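Local coordinates for A1 protein (Enterobacteria phage Qbeta, PDB 3RLK) that forms part of the virus particle as the read-through extension of the coat protein, and is probably needed for the phage to infect its host, at residues T102-D107 / Y115-G120; R131-K136 / C142-I147; W76-W79 / L83-T86; G158-P163 / T174-T179; E42-T45 / W50-Y53. All coordinates share one frame; numbering follows the deposited sequence.

Interaction 1 (T102-D107 / Y115-G120)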
# COMPACT_ATOMS: atom_id res chain seq x y z
N THR A 102 -6.68 3.28 -5.23
CA THR A 102 -7.23 3.61 -6.59
C THR A 102 -6.15 4.30 -7.42
O THR A 102 -5.76 3.80 -8.47
CB THR A 102 -8.55 4.42 -6.52
OG1 THR A 102 -9.61 3.60 -5.98
CG2 THR A 102 -8.92 4.97 -7.90
N TYR A 103 -5.59 5.39 -6.91
CA TYR A 103 -4.45 5.99 -7.56
C TYR A 103 -3.34 4.99 -7.86
O TYR A 103 -2.75 5.05 -8.93
CB TYR A 103 -3.81 7.07 -6.68
CG TYR A 103 -2.83 7.89 -7.45
CD1 TYR A 103 -3.26 8.89 -8.30
CD2 TYR A 103 -1.47 7.65 -7.34
CE1 TYR A 103 -2.38 9.64 -9.04
CE2 TYR A 103 -0.55 8.40 -8.07
CZ TYR A 103 -1.03 9.44 -8.88
OH TYR A 103 -0.15 10.14 -9.59
N LEU A 104 -3.00 4.13 -6.90
CA LEU A 104 -1.82 3.27 -7.09
C LEU A 104 -2.06 2.31 -8.28
O LEU A 104 -1.09 1.70 -8.78
CB LEU A 104 -1.50 2.47 -5.83
CG LEU A 104 -0.87 3.30 -4.67
CD1 LEU A 104 -0.93 2.59 -3.35
CD2 LEU A 104 0.60 3.71 -4.97
N ALA A 105 -3.32 2.08 -8.65
CA ALA A 105 -3.59 1.19 -9.82
C ALA A 105 -3.55 1.93 -11.19
O ALA A 105 -3.75 1.33 -12.26
CB ALA A 105 -4.90 0.37 -9.62
N THR A 106 -3.33 3.23 -11.15
CA THR A 106 -3.37 4.03 -12.37
C THR A 106 -2.09 3.92 -13.19
O THR A 106 -1.02 3.56 -12.69
CB THR A 106 -3.64 5.56 -12.09
OG1 THR A 106 -2.51 6.14 -11.46
CG2 THR A 106 -4.94 5.72 -11.26
N ASP A 107 -2.24 4.18 -14.48
CA ASP A 107 -1.08 4.25 -15.37
C ASP A 107 -0.03 5.23 -14.88
O ASP A 107 1.18 5.00 -14.96
CB ASP A 107 -1.56 4.66 -16.78
CG ASP A 107 -2.08 3.48 -17.58
OD1 ASP A 107 -2.26 2.38 -17.01
OD2 ASP A 107 -2.36 3.66 -18.79
N TYR A 115 5.93 4.17 -5.45
CA TYR A 115 5.92 2.89 -4.71
C TYR A 115 6.21 1.80 -5.74
O TYR A 115 6.01 2.03 -6.92
CB TYR A 115 4.50 2.63 -4.10
CG TYR A 115 4.26 3.53 -2.91
CD1 TYR A 115 4.60 3.10 -1.61
CD2 TYR A 115 3.70 4.81 -3.09
CE1 TYR A 115 4.42 3.96 -0.50
CE2 TYR A 115 3.52 5.68 -1.97
CZ TYR A 115 3.84 5.20 -0.68
OH TYR A 115 3.64 6.02 0.42
N ASP A 116 6.67 0.63 -5.32
CA ASP A 116 6.94 -0.43 -6.31
C ASP A 116 5.65 -1.18 -6.61
O ASP A 116 5.02 -1.76 -5.71
CB ASP A 116 7.94 -1.47 -5.78
CG ASP A 116 9.31 -0.86 -5.52
OD1 ASP A 116 9.90 -0.38 -6.49
OD2 ASP A 116 9.80 -0.89 -4.36
N ILE A 117 5.25 -1.16 -7.88
CA ILE A 117 3.96 -1.70 -8.30
C ILE A 117 4.29 -2.53 -9.57
O ILE A 117 5.02 -2.05 -10.41
CB ILE A 117 3.02 -0.57 -8.67
CG1 ILE A 117 3.01 0.51 -7.56
CG2 ILE A 117 1.62 -1.12 -9.02
CD1 ILE A 117 2.33 1.82 -8.04
N ARG A 118 3.83 -3.77 -9.66
CA ARG A 118 4.10 -4.59 -10.89
C ARG A 118 2.80 -4.97 -11.52
O ARG A 118 1.82 -5.27 -10.82
CB ARG A 118 4.94 -5.85 -10.58
CG ARG A 118 6.40 -5.49 -10.34
CD ARG A 118 7.31 -6.72 -10.19
NE ARG A 118 8.70 -6.28 -10.13
CZ ARG A 118 9.77 -7.08 -10.05
NH1 ARG A 118 9.65 -8.39 -10.11
NH2 ARG A 118 11.00 -6.52 -9.94
N GLU A 119 2.75 -4.99 -12.86
CA GLU A 119 1.52 -5.49 -13.52
C GLU A 119 1.62 -7.00 -13.72
O GLU A 119 2.67 -7.49 -14.19
CB GLU A 119 1.42 -4.82 -14.89
CG GLU A 119 0.03 -4.98 -15.52
CD GLU A 119 -0.30 -3.82 -16.42
OE1 GLU A 119 0.62 -3.35 -17.12
OE2 GLU A 119 -1.45 -3.37 -16.40
N GLY A 120 0.57 -7.75 -13.41
CA GLY A 120 0.73 -9.21 -13.63
C GLY A 120 -0.56 -9.89 -14.07
O GLY A 120 -1.69 -9.43 -13.79
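The ring of Y115 is approached obliquely by L104, whose CD2 methyl lies 3.8 Å from ring atom Y115 CD2. On the neighbouring segment, the ring of Y103 carries T106 OG1 over the centre of one face, 4.1 Å above its plane. That hydroxyl is fixed by a 2.8 Å hydrogen bond from T106 OG1 to Y103 O, the donor hydroxyl lying in the plane of the Y103 carbonyl; T106 N donates to the same carbonyl at 2.9 Å. T106 also holds the N-cap position of helix 107-112, where its OG1 meets A109 N.

The contact proper is apolar and small, 142 Å² over both sides. A chi1 of -74° sets L104 CG beside the backbone N, from where the side chain reaches residues 115-117, and its CD2 touches both the Y115 ring and I117 CD1, 4.0 Å from the latter. The I117 side chain crosses that of L104 at about a right angle and also brings its CD1 within 3.5 Å of L104 O, a buried carbonyl for which the model offers no polar partner. Y115 OH bonds to C181 O, and I133 touches both Y115 and I117 from the next strand. No hydrogen bond links the two segments. The arrangement is that of a short, weakly bonded helical turn whose leucine packs on the start of strand 117-121 and on Y115 just before it, in the curled sheet of this beta-barrel domain.

Interaction 2 (R131-K136 / C142-I147)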
# COMPACT_ATOMS: atom_id res chain seq x y z
N ARG A 131 -2.91 -4.79 -11.31
CA ARG A 131 -1.72 -4.13 -10.74
C ARG A 131 -1.53 -4.51 -9.28
O ARG A 131 -2.55 -4.54 -8.48
CB ARG A 131 -1.75 -2.61 -10.97
CG ARG A 131 -1.27 -2.34 -12.40
CD ARG A 131 -2.07 -1.41 -13.09
NE ARG A 131 -1.79 -1.38 -14.56
CZ ARG A 131 -1.89 -0.27 -15.28
NH1 ARG A 131 -2.19 0.87 -14.67
NH2 ARG A 131 -1.68 -0.32 -16.60
N PHE A 132 -0.27 -4.83 -8.92
CA PHE A 132 0.05 -5.47 -7.65
C PHE A 132 1.02 -4.57 -6.87
O PHE A 132 2.13 -4.22 -7.37
CB PHE A 132 0.73 -6.82 -7.85
CG PHE A 132 -0.15 -7.86 -8.42
CD1 PHE A 132 -0.67 -8.85 -7.61
CD2 PHE A 132 -0.48 -7.82 -9.75
CE1 PHE A 132 -1.50 -9.89 -8.19
CE2 PHE A 132 -1.28 -8.79 -10.34
CZ PHE A 132 -1.82 -9.80 -9.57
N ILE A 133 0.62 -4.18 -5.66
CA ILE A 133 1.54 -3.36 -4.84
C ILE A 133 2.55 -4.28 -4.18
O ILE A 133 2.20 -5.40 -3.73
CB ILE A 133 0.68 -2.54 -3.80
CG1 ILE A 133 1.55 -1.49 -3.11
CG2 ILE A 133 -0.15 -3.47 -2.88
CD1 ILE A 133 2.04 -0.39 -4.08
N TYR A 134 3.82 -3.86 -4.16
CA TYR A 134 4.81 -4.68 -3.45
C TYR A 134 4.74 -4.39 -1.95
O TYR A 134 4.66 -3.19 -1.56
CB TYR A 134 6.24 -4.40 -4.00
CG TYR A 134 7.33 -5.14 -3.24
CD1 TYR A 134 7.43 -6.56 -3.30
CD2 TYR A 134 8.25 -4.44 -2.50
CE1 TYR A 134 8.44 -7.22 -2.59
CE2 TYR A 134 9.29 -5.10 -1.81
CZ TYR A 134 9.38 -6.50 -1.87
OH TYR A 134 10.38 -7.17 -1.18
N LEU A 135 4.73 -5.46 -1.13
CA LEU A 135 4.75 -5.35 0.33
C LEU A 135 6.07 -5.88 0.85
O LEU A 135 6.25 -7.08 1.04
CB LEU A 135 3.56 -6.10 0.97
CG LEU A 135 2.16 -5.92 0.35
CD1 LEU A 135 1.07 -6.88 0.92
CD2 LEU A 135 1.70 -4.51 0.64
N LYS A 136 6.97 -4.96 1.15
CA LYS A 136 8.33 -5.31 1.61
C LYS A 136 8.34 -6.07 2.89
O LYS A 136 9.12 -7.02 3.01
CB LYS A 136 9.10 -4.00 1.78
CG LYS A 136 10.53 -4.12 2.37
CD LYS A 136 11.41 -5.11 1.57
CE LYS A 136 12.92 -4.91 1.92
NZ LYS A 136 13.80 -5.89 1.15
N CYS A 142 0.48 -7.79 -3.60
CA CYS A 142 -0.99 -7.93 -3.30
C CYS A 142 -1.75 -7.14 -4.38
O CYS A 142 -1.31 -6.03 -4.76
CB CYS A 142 -1.28 -7.37 -1.89
SG CYS A 142 -3.00 -7.75 -1.39
N SER A 143 -2.82 -7.72 -4.96
CA SER A 143 -3.58 -7.09 -6.08
C SER A 143 -4.36 -5.86 -5.58
O SER A 143 -5.17 -6.03 -4.66
CB SER A 143 -4.60 -8.06 -6.61
OG SER A 143 -5.36 -7.40 -7.62
N LEU A 144 -4.17 -4.70 -6.21
CA LEU A 144 -4.92 -3.47 -5.93
C LEU A 144 -6.45 -3.65 -6.25
O LEU A 144 -7.36 -3.06 -5.59
CB LEU A 144 -4.27 -2.28 -6.70
CG LEU A 144 -2.90 -1.97 -6.07
CD1 LEU A 144 -2.09 -1.12 -7.09
CD2 LEU A 144 -3.10 -1.25 -4.68
N SER A 145 -6.71 -4.58 -7.18
CA SER A 145 -8.06 -4.96 -7.58
C SER A 145 -8.75 -5.63 -6.42
O SER A 145 -9.87 -5.25 -6.11
CB SER A 145 -8.11 -5.87 -8.82
OG SER A 145 -7.75 -5.11 -9.99
N ASP A 146 -8.05 -6.54 -5.73
CA ASP A 146 -8.60 -7.24 -4.59
C ASP A 146 -8.82 -6.29 -3.39
O ASP A 146 -9.90 -6.26 -2.81
CB ASP A 146 -7.67 -8.39 -4.13
CG ASP A 146 -7.54 -9.54 -5.11
OD1 ASP A 146 -8.18 -9.48 -6.19
OD2 ASP A 146 -6.82 -10.54 -4.79
N ILE A 147 -7.80 -5.50 -3.03
CA ILE A 147 -7.87 -4.57 -1.87
C ILE A 147 -9.08 -3.59 -2.02
O ILE A 147 -9.76 -3.29 -1.05
CB ILE A 147 -6.52 -3.77 -1.76
CG1 ILE A 147 -5.39 -4.79 -1.48
CG2 ILE A 147 -6.65 -2.60 -0.74
CD1 ILE A 147 -3.97 -4.18 -1.60
O HOH W 1 -5.31 -3.57 -10.60
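C142, I133 and L144 bury most of the surface here, and each combines a backbone bond with apolar packing. C142 and I133 form an antiparallel hydrogen-bonded pair: I133 N reaches C142 O at 2.8 Å, and C142 N returns a bond to I133 O at 2.9 Å. The first is the more bent, with an N-H...O angle of 140° against 156°. Their side chains share a sheet face. On C142 it is CB, not SG, that makes the apolar contacts across to the other strand, 3.7 Å from L135 CD1 and 4.2 Å from I133 CG2.

Strands 129-135 and 140-143 make a beta hairpin, and the second passes directly into helix 144-147. S143 marks that change: paired with F132 at a non-hydrogen-bonded position, it also serves as the N-cap, its OG accepting weakly from S145 N and D146 N while E130 OE1 provides a further hydrogen bond. F132 CE1 lies 3.9 Å from S143 CB.

L144 carries the pairing one residue into the helix, since L144 N donates to R131 O at 2.8 Å. Its CD2 packs 4.1 Å from I133 CB; I147 CD1 touches I133 CG2, the two isoleucine side chains crossing at about a right angle. I156 of strand 154-159 touches L144 and I147. At the margin a water joins R131 N to S145 OG, while the R131 guanidinium turns away to E119 and D107.

Interaction 3 (W76-W79 / L83-T86)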
# COMPACT_ATOMS: atom_id res chain seq x y z
N TRP A 76 -9.39 8.42 8.68
CA TRP A 76 -8.65 7.97 7.51
C TRP A 76 -8.75 9.07 6.45
O TRP A 76 -9.78 9.79 6.41
CB TRP A 76 -9.33 6.72 6.92
CG TRP A 76 -9.30 5.60 7.85
CD1 TRP A 76 -10.36 5.11 8.62
CD2 TRP A 76 -8.19 4.77 8.11
NE1 TRP A 76 -9.93 4.05 9.37
CE2 TRP A 76 -8.60 3.82 9.09
CE3 TRP A 76 -6.87 4.75 7.64
CZ2 TRP A 76 -7.74 2.82 9.57
CZ3 TRP A 76 -5.99 3.76 8.13
CH2 TRP A 76 -6.43 2.82 9.09
N ARG A 77 -7.72 9.18 5.58
CA ARG A 77 -7.77 10.07 4.41
C ARG A 77 -8.94 9.67 3.49
O ARG A 77 -9.59 10.53 2.95
CB ARG A 77 -6.43 10.07 3.62
CG ARG A 77 -5.34 10.92 4.22
CD ARG A 77 -5.56 12.40 3.95
NE ARG A 77 -4.35 13.11 4.34
CZ ARG A 77 -4.15 13.57 5.57
NH1 ARG A 77 -5.09 13.37 6.49
NH2 ARG A 77 -3.02 14.23 5.90
N ASP A 78 -9.15 8.35 3.29
CA ASP A 78 -10.25 7.81 2.47
C ASP A 78 -10.22 8.49 1.09
O ASP A 78 -11.20 8.99 0.63
CB ASP A 78 -11.62 7.97 3.23
CG ASP A 78 -12.77 7.19 2.53
OD1 ASP A 78 -12.51 6.23 1.75
OD2 ASP A 78 -13.92 7.57 2.73
N TRP A 79 -9.03 8.46 0.46
CA TRP A 79 -8.74 9.20 -0.76
C TRP A 79 -9.75 8.92 -1.87
O TRP A 79 -10.20 9.87 -2.57
CB TRP A 79 -7.34 8.75 -1.23
CG TRP A 79 -6.16 8.96 -0.28
CD1 TRP A 79 -5.60 8.04 0.61
CD2 TRP A 79 -5.44 10.17 -0.09
NE1 TRP A 79 -4.53 8.60 1.27
CE2 TRP A 79 -4.41 9.91 0.87
CE3 TRP A 79 -5.53 11.47 -0.67
CZ2 TRP A 79 -3.47 10.91 1.29
CZ3 TRP A 79 -4.60 12.47 -0.28
CH2 TRP A 79 -3.55 12.16 0.68
N LEU A 83 -14.43 4.06 1.92
CA LEU A 83 -14.81 3.88 3.32
C LEU A 83 -15.90 4.84 3.73
O LEU A 83 -16.28 4.88 4.89
CB LEU A 83 -13.60 4.09 4.24
CG LEU A 83 -12.42 3.18 3.89
CD1 LEU A 83 -11.27 3.55 4.74
CD2 LEU A 83 -12.81 1.71 4.14
N SER A 84 -16.41 5.62 2.78
CA SER A 84 -17.37 6.66 3.17
C SER A 84 -18.80 6.18 3.39
O SER A 84 -19.62 6.96 3.85
CB SER A 84 -17.36 7.79 2.12
OG SER A 84 -17.74 7.31 0.83
N TYR A 85 -19.10 4.93 3.07
CA TYR A 85 -20.48 4.47 2.97
C TYR A 85 -21.05 3.99 4.32
O TYR A 85 -22.24 3.75 4.46
CB TYR A 85 -20.56 3.37 1.86
CG TYR A 85 -19.93 2.03 2.26
CD1 TYR A 85 -18.52 1.81 2.14
CD2 TYR A 85 -20.70 1.02 2.77
CE1 TYR A 85 -17.96 0.61 2.53
CE2 TYR A 85 -20.14 -0.26 3.13
CZ TYR A 85 -18.78 -0.43 3.00
OH TYR A 85 -18.23 -1.65 3.39
N THR A 86 -20.18 3.84 5.32
CA THR A 86 -20.58 3.33 6.65
C THR A 86 -19.54 3.73 7.67
O THR A 86 -18.49 4.32 7.30
CB THR A 86 -20.82 1.79 6.60
OG1 THR A 86 -21.58 1.35 7.72
CG2 THR A 86 -19.52 0.95 6.45
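L83 and D78 are brought together by the irregular loop connecting strands 71-72 and 90-91; neither segment is helix or strand, and one side-chain-to-backbone hydrogen bond closes the loop from D78 to L83. L83 comes first in the second segment. Its N donates to D78 OD1 at 2.9 Å with an N-H...O angle of 160°, meeting the oxygen from above the carboxylate plane. D78 has a left-handed backbone conformation, and a trans chi1 of -170° carries its carboxylate across to the returning chain. L83 CB also lies 3.5 Å from D78 OD1. Further out, L83 CD1 lies over one face of the W76 indole, 4.2 Å from W76 CG. V155 and V189 touch both residues, placing this apolar patch beside strand 154-159, while W76 NE1 bonds to R89 O. The D98 carboxylate receives R77 N and D78 N, so the turn is held from strand 96-98 as well.

S84 follows, packing its CB 3.5 Å from D78 OD2. Its hydroxyl bonds to S81 O, within the intervening loop. Although D78 OD2 approaches S84 N to 3.2 Å, the N-H direction is too poor for a hydrogen bond.

Interaction 4 (G158-P163 / T174-T179)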
# COMPACT_ATOMS: atom_id res chain seq x y z
N GLY A 158 0.32 3.06 5.49
CA GLY A 158 1.72 3.46 5.58
C GLY A 158 2.05 4.27 6.84
O GLY A 158 1.21 4.43 7.71
N PHE A 159 3.31 4.66 6.97
CA PHE A 159 3.69 5.45 8.11
C PHE A 159 4.61 6.55 7.63
O PHE A 159 5.61 6.29 6.97
CB PHE A 159 4.29 4.61 9.24
CG PHE A 159 4.71 5.43 10.46
CD1 PHE A 159 3.90 5.51 11.59
CD2 PHE A 159 5.96 6.08 10.45
CE1 PHE A 159 4.27 6.31 12.66
CE2 PHE A 159 6.36 6.92 11.53
CZ PHE A 159 5.54 7.00 12.63
N TRP A 160 4.21 7.79 7.93
CA TRP A 160 4.89 8.98 7.39
C TRP A 160 6.15 9.25 8.22
O TRP A 160 6.08 9.53 9.49
CB TRP A 160 3.95 10.21 7.47
CG TRP A 160 4.52 11.33 6.76
CD1 TRP A 160 5.23 12.37 7.30
CD2 TRP A 160 4.46 11.57 5.36
NE1 TRP A 160 5.59 13.24 6.31
CE2 TRP A 160 5.17 12.75 5.10
CE3 TRP A 160 3.91 10.85 4.28
CZ2 TRP A 160 5.30 13.27 3.84
CZ3 TRP A 160 4.02 11.37 3.00
CH2 TRP A 160 4.77 12.56 2.80
N ARG A 161 7.28 9.21 7.52
CA ARG A 161 8.62 9.29 8.12
C ARG A 161 9.29 10.62 7.86
O ARG A 161 10.31 10.91 8.48
CB ARG A 161 9.50 8.18 7.51
CG ARG A 161 8.96 6.81 7.92
CD ARG A 161 10.06 5.78 7.78
NE ARG A 161 11.11 5.95 8.79
CZ ARG A 161 12.41 5.69 8.56
NH1 ARG A 161 12.81 5.20 7.36
NH2 ARG A 161 13.32 5.83 9.58
N ASP A 162 8.74 11.44 6.96
CA ASP A 162 9.41 12.65 6.47
C ASP A 162 9.25 13.77 7.52
O ASP A 162 8.12 14.17 7.82
CB ASP A 162 8.86 13.07 5.09
CG ASP A 162 9.64 14.26 4.43
OD1 ASP A 162 10.39 15.00 5.08
OD2 ASP A 162 9.48 14.47 3.21
N PRO A 163 10.39 14.26 8.07
CA PRO A 163 10.28 15.28 9.09
C PRO A 163 10.06 16.67 8.50
O PRO A 163 9.86 17.61 9.27
CB PRO A 163 11.65 15.22 9.78
CG PRO A 163 12.64 14.79 8.58
CD PRO A 163 11.78 13.74 7.94
N THR A 174 -0.04 12.39 -4.42
CA THR A 174 1.10 12.36 -5.33
C THR A 174 2.37 12.86 -4.65
O THR A 174 3.46 12.70 -5.20
CB THR A 174 0.82 13.18 -6.62
OG1 THR A 174 0.85 14.56 -6.26
CG2 THR A 174 -0.53 12.83 -7.23
N LYS A 175 2.25 13.45 -3.44
CA LYS A 175 3.43 13.80 -2.65
C LYS A 175 4.01 12.60 -1.89
O LYS A 175 5.05 12.71 -1.31
CB LYS A 175 3.14 14.98 -1.69
CG LYS A 175 2.68 16.22 -2.55
CD LYS A 175 3.02 17.57 -1.80
CE LYS A 175 2.97 18.73 -2.78
NZ LYS A 175 1.53 18.80 -3.18
N PHE A 176 3.32 11.46 -1.90
CA PHE A 176 3.81 10.26 -1.16
C PHE A 176 4.75 9.39 -2.01
O PHE A 176 4.60 9.35 -3.24
CB PHE A 176 2.57 9.37 -0.84
CG PHE A 176 1.73 9.84 0.31
CD1 PHE A 176 1.48 9.00 1.41
CD2 PHE A 176 1.18 11.11 0.29
CE1 PHE A 176 0.67 9.44 2.49
CE2 PHE A 176 0.34 11.59 1.36
CZ PHE A 176 0.06 10.75 2.43
N ASP A 177 5.68 8.72 -1.36
CA ASP A 177 6.56 7.73 -2.00
C ASP A 177 7.02 6.73 -0.98
O ASP A 177 6.86 6.98 0.19
CB ASP A 177 7.67 8.41 -2.81
CG ASP A 177 8.79 9.02 -1.95
OD1 ASP A 177 9.21 8.49 -0.91
OD2 ASP A 177 9.27 10.08 -2.38
N LYS A 178 7.59 5.60 -1.39
CA LYS A 178 7.90 4.57 -0.43
C LYS A 178 8.98 4.91 0.60
O LYS A 178 9.03 4.23 1.62
CB LYS A 178 8.30 3.32 -1.25
CG LYS A 178 9.67 3.52 -1.89
CD LYS A 178 9.88 2.43 -2.94
CE LYS A 178 11.30 2.37 -3.36
NZ LYS A 178 11.59 1.02 -3.94
N THR A 179 9.85 5.89 0.33
CA THR A 179 10.83 6.35 1.32
C THR A 179 10.21 7.33 2.39
O THR A 179 10.44 7.14 3.60
CB THR A 179 11.97 7.00 0.61
OG1 THR A 179 12.43 6.04 -0.37
CG2 THR A 179 13.15 7.26 1.56
O HOH W 2 11.74 5.13 4.78
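Backbone separation is wide between W160 and F176, whose CA atoms stand 8.7 Å apart, and narrows only to 7.7 Å between R161 and T179. No direct hydrogen bond crosses the gap; the segments meet through side chains and one bridging water. W160 lies just past strand 154-159, and F176 just past the 3-10 turn of residues 174-175.

W160 swings its indole to the far side of CA from N (chi1 -171°) and presents the six-membered ring edge-on to F176. W160 CZ3 sits 3.7 Å above the F176 plane, over the ring centre; the centroids are 4.9 Å apart and the planes make 64°. This is a T-shaped (edge-to-face) stack, in which the CZ3 corner of the indole points at the phenyl pi face. K175 O also lies at the indole edge, 4.1 Å from W160 CH2. The stack joins the end of the central strand of the antiparallel sheet 96-98, 154-159 and 183-188 to the long loop before strand 183-188. F173 meets the F176 ring within that loop, and P170 touches W160.

Farther along, R161 CB comes within 4.2 Å of T179 O. Water completes this side: R161 NH1 donates to it at 2.8 Å, in the guanidinium plane, and it donates in turn to T179 O at 2.7 Å. The other guanidinium nitrogens, R161 NE and NH2, bind I19 O and D20 of the N-terminal arm.

Interaction 5 (E42-T45 / W50-Y53)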
# COMPACT_ATOMS: atom_id res chain seq x y z
N GLU A 42 5.13 -10.59 -20.72
CA GLU A 42 5.39 -9.83 -21.92
C GLU A 42 6.42 -8.75 -21.56
O GLU A 42 6.22 -8.06 -20.57
CB GLU A 42 4.09 -9.21 -22.41
CG GLU A 42 4.21 -8.40 -23.70
CD GLU A 42 2.97 -7.55 -23.98
OE1 GLU A 42 1.85 -7.93 -23.56
OE2 GLU A 42 3.09 -6.49 -24.60
N PRO A 43 7.51 -8.60 -22.36
CA PRO A 43 8.50 -7.55 -22.22
C PRO A 43 7.85 -6.15 -22.36
O PRO A 43 6.78 -6.05 -22.95
CB PRO A 43 9.41 -7.75 -23.46
CG PRO A 43 9.15 -9.14 -23.93
CD PRO A 43 7.74 -9.45 -23.56
N PRO A 44 8.51 -5.10 -21.83
CA PRO A 44 8.07 -3.72 -22.09
C PRO A 44 8.01 -3.42 -23.59
O PRO A 44 8.79 -3.96 -24.39
CB PRO A 44 9.17 -2.83 -21.52
CG PRO A 44 10.04 -3.70 -20.62
CD PRO A 44 9.72 -5.17 -20.97
N THR A 45 7.07 -2.58 -23.93
CA THR A 45 6.94 -2.02 -25.27
C THR A 45 7.21 -0.51 -25.19
O THR A 45 7.32 0.05 -24.10
CB THR A 45 5.50 -2.23 -25.74
OG1 THR A 45 4.65 -1.44 -24.91
CG2 THR A 45 5.11 -3.71 -25.60
N TRP A 50 6.96 -1.08 -19.01
CA TRP A 50 7.15 -2.04 -17.89
C TRP A 50 6.75 -3.44 -18.37
O TRP A 50 5.88 -3.54 -19.21
CB TRP A 50 6.34 -1.62 -16.63
CG TRP A 50 4.88 -1.39 -16.85
CD1 TRP A 50 3.90 -2.31 -16.81
CD2 TRP A 50 4.25 -0.14 -17.09
NE1 TRP A 50 2.70 -1.74 -17.03
CE2 TRP A 50 2.87 -0.39 -17.21
CE3 TRP A 50 4.72 1.19 -17.22
CZ2 TRP A 50 1.93 0.62 -17.47
CZ3 TRP A 50 3.79 2.20 -17.51
CH2 TRP A 50 2.42 1.91 -17.63
N PRO A 51 7.36 -4.51 -17.81
CA PRO A 51 6.93 -5.81 -18.27
C PRO A 51 5.55 -6.13 -17.74
O PRO A 51 5.05 -5.48 -16.80
CB PRO A 51 7.92 -6.78 -17.63
CG PRO A 51 8.98 -5.96 -16.90
CD PRO A 51 8.44 -4.56 -16.80
N ILE A 52 4.96 -7.19 -18.24
CA ILE A 52 3.84 -7.81 -17.49
C ILE A 52 4.40 -9.12 -17.01
O ILE A 52 5.01 -9.88 -17.79
CB ILE A 52 2.54 -8.00 -18.34
CG1 ILE A 52 2.06 -6.63 -18.83
CG2 ILE A 52 1.47 -8.72 -17.54
CD1 ILE A 52 0.84 -6.65 -19.73
N TYR A 53 4.15 -9.39 -15.75
CA TYR A 53 4.57 -10.65 -15.13
C TYR A 53 3.42 -11.65 -15.06
O TYR A 53 2.21 -11.33 -15.12
CB TYR A 53 5.10 -10.39 -13.71
CG TYR A 53 6.34 -9.53 -13.69
CD1 TYR A 53 7.60 -10.10 -13.65
CD2 TYR A 53 6.25 -8.11 -13.69
CE1 TYR A 53 8.77 -9.30 -13.65
CE2 TYR A 53 7.39 -7.32 -13.67
CZ TYR A 53 8.65 -7.93 -13.65
OH TYR A 53 9.80 -7.15 -13.64
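E42 and I52 send their side chains off one face of the pair, running parallel to one another. The E42 chain is fully stretched from its first torsion onward (chi1 -179°), which brings it beside the isoleucine and leaves OE1 4.2 Å from I52 CD1. The contact is therefore a loose one between a charged end and a methyl; the firm polar partner of the carboxylate is R48, which forms a salt bridge with E42 OE2.

Beneath them the backbones make an antiparallel hydrogen-bonded pair. I52 N donates to E42 O at 2.8 Å, and E42 N to I52 O at 3.0 Å. The two N-H...O angles, 165° and 159°, show both bonds to be nearly straight.

Beyond this pair the prolines take over. P44 lays the CD corner of its ring 4.1 Å from P51 CB, while P51 CB itself rests 3.6 Å from E42 O. Lacking N-H groups, neither proline can extend the pairing as a donor, and P44 CA instead comes to 3.6 Å from W50 O. The W50 side chain leaves in the other direction, its NE1 bonding to the carboxylate of E119 on the adjoining strand 117-121. R48 NH1 meets both P43 O and W50 O, tying the loop together from within. The whole is a beta hairpin at the surface end of strands 40-42 and 52-58, with a long proline-rich loop.

Overall arrangement
Interactions 1, 2 and 5 meet in one mixed sheet, whereas 3 and 4 belong to the side of the domain with the three-stranded sheet. The centres of interactions 1 and 2 lie 8 Å apart, joined by salt bridges from R131 NE to E119 OE2 (2.7 Å) and from R131 NH2 to D107 OD1 (2.8 Å). E119 extends the link to interaction 5 through OE1 and W50 NE1, 2.6 Å apart. On the other side, D116 OD2 and K178 NZ form a 2.7 Å salt bridge between interactions 1 and 4. Interaction 4 touches interaction 3 where F176 CZ packs 3.7 Å from W79 CZ2. Interactions 3 and 5 lie farthest apart, with centres about 34 Å apart.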